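Local coordinates for uncharacterized protein (Trypanosoma cruzi, PDB 6XYB) that is of unknown function but is probably a paraflagellar rod component specific to kinetoplastids that binds magnesium ions, at residues C[82-87]-C[111-116]. Numbering follows the deposited sequence.
Sequences LTIIEG and TKLFFA
I84 and I85 of helix 74-90 pack against L113 and F115 of strand 108-117 in a buried, wholly apolar helix-on-sheet contact near the centre of the chain. The helix runs almost parallel to the strand, at 9° with the axes of the two segments 10.7 Å apart. The adjacent I84 and I85 meet L113 and F115, which lie on the same side of the strand; of the two isoleucines, I84 points at it. The F115 ring extends to the helix backbone, where CE2 lies 4.2 Å from I85 CA, which sits at the ring edge close to its plane. F115 CG stands anti to its own carbonyl carbon (chi1 -62°). The side chains of I85 and F115 cross at about a right angle, CG1 of the isoleucine 4.2 Å from CZ. I84 offers its CG2 branch to both strand residues, meeting L113 CD1 and, obliquely to the ring, F115 CZ, each at 4.3 Å. L113 divides its two methyls between the isoleucines: CD1 meets I84, and CD2 lies 4.3 Å from I85 CD1. Such packing is characteristic of an alpha+beta fold in which a helix packs on one face of an antiparallel sheet; here strand 108-117 runs between strands 6-13 and 93-103. The opposite side of the strand carries K112 and F114 into the assembly: K112 NZ forms a salt bridge with D74 of a third subunit, and F114 packs on I85 of that subunit. L113 also touches S98, which belongs to a magnesium site of this protein, although no magnesium is bound to it in this chain.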
# COMPACT_ATOMS: atom_id res chain seq x y z
N LEU C 82 4.71 10.36 8.13
CA LEU C 82 6.07 10.81 7.75
C LEU C 82 7.05 10.77 8.92
O LEU C 82 8.23 10.38 8.77
CB LEU C 82 6.04 12.23 7.15
CG LEU C 82 6.20 12.32 5.65
CD1 LEU C 82 6.52 13.75 5.24
CD2 LEU C 82 7.22 11.33 5.10
N THR C 83 6.62 11.23 10.09
CA THR C 83 7.56 11.32 11.24
C THR C 83 7.94 9.89 11.69
O THR C 83 9.08 9.67 12.02
CB THR C 83 7.09 12.22 12.40
OG1 THR C 83 6.00 11.62 13.12
CG2 THR C 83 6.68 13.62 11.97
N ILE C 84 6.99 8.94 11.65
CA ILE C 84 7.31 7.52 11.97
C ILE C 84 8.34 7.01 10.95
O ILE C 84 9.30 6.35 11.35
CB ILE C 84 6.04 6.64 12.02
CG1 ILE C 84 5.10 7.08 13.15
CG2 ILE C 84 6.42 5.15 12.00
CD1 ILE C 84 3.72 6.47 13.02
N ILE C 85 8.06 7.24 9.67
CA ILE C 85 8.98 6.68 8.63
C ILE C 85 10.37 7.30 8.82
O ILE C 85 11.37 6.60 8.74
CB ILE C 85 8.44 6.93 7.22
CG1 ILE C 85 7.13 6.16 7.02
CG2 ILE C 85 9.50 6.66 6.15
CD1 ILE C 85 6.24 6.71 5.95
N GLU C 86 10.43 8.60 8.97
CA GLU C 86 11.71 9.34 9.08
C GLU C 86 12.47 8.85 10.32
O GLU C 86 13.67 8.54 10.27
CB GLU C 86 11.43 10.85 9.11
CG GLU C 86 11.15 11.38 7.74
CD GLU C 86 11.23 12.86 7.60
OE1 GLU C 86 11.21 13.53 8.66
OE2 GLU C 86 11.36 13.32 6.41
N GLY C 87 11.75 8.70 11.40
CA GLY C 87 12.40 8.30 12.64
C GLY C 87 12.96 6.89 12.58
O GLY C 87 14.09 6.61 13.01
N THR C 111 -4.10 2.27 9.03
CA THR C 111 -3.01 2.22 8.11
C THR C 111 -1.89 1.39 8.72
O THR C 111 -1.50 1.63 9.86
CB THR C 111 -2.53 3.60 7.75
OG1 THR C 111 -3.57 4.38 7.17
CG2 THR C 111 -1.28 3.58 6.91
N LYS C 112 -1.34 0.49 7.93
CA LYS C 112 -0.21 -0.31 8.30
C LYS C 112 1.04 0.08 7.48
O LYS C 112 0.95 0.38 6.30
CB LYS C 112 -0.56 -1.78 8.20
CG LYS C 112 -1.66 -2.08 9.20
CD LYS C 112 -1.86 -3.47 9.54
CE LYS C 112 -3.25 -3.63 10.11
NZ LYS C 112 -3.23 -3.30 11.56
N LEU C 113 2.18 0.11 8.16
CA LEU C 113 3.48 0.44 7.56
C LEU C 113 4.38 -0.75 7.92
O LEU C 113 4.54 -1.08 9.14
CB LEU C 113 4.00 1.76 8.13
CG LEU C 113 3.21 3.03 7.87
CD1 LEU C 113 3.69 4.14 8.83
CD2 LEU C 113 3.40 3.58 6.46
N PHE C 114 5.05 -1.31 6.93
CA PHE C 114 5.91 -2.48 7.18
C PHE C 114 7.37 -2.12 6.83
O PHE C 114 7.62 -1.48 5.80
CB PHE C 114 5.49 -3.64 6.26
CG PHE C 114 4.12 -4.16 6.54
CD1 PHE C 114 3.89 -4.97 7.62
CD2 PHE C 114 3.07 -3.76 5.75
CE1 PHE C 114 2.63 -5.46 7.90
CE2 PHE C 114 1.79 -4.28 6.00
CZ PHE C 114 1.58 -5.09 7.09
N PHE C 115 8.27 -2.48 7.74
CA PHE C 115 9.69 -2.07 7.66
C PHE C 115 10.62 -3.28 7.74
O PHE C 115 10.27 -4.29 8.39
CB PHE C 115 10.07 -1.17 8.83
CG PHE C 115 9.29 0.12 8.86
CD1 PHE C 115 8.06 0.18 9.49
CD2 PHE C 115 9.80 1.32 8.34
CE1 PHE C 115 7.30 1.33 9.48
CE2 PHE C 115 9.05 2.51 8.38
CZ PHE C 115 7.78 2.49 8.94
N ALA C 116 11.75 -3.18 7.04
CA ALA C 116 12.80 -4.23 7.11
C ALA C 116 14.13 -3.58 7.44
O ALA C 116 14.34 -2.35 7.26
CB ALA C 116 12.85 -4.98 5.78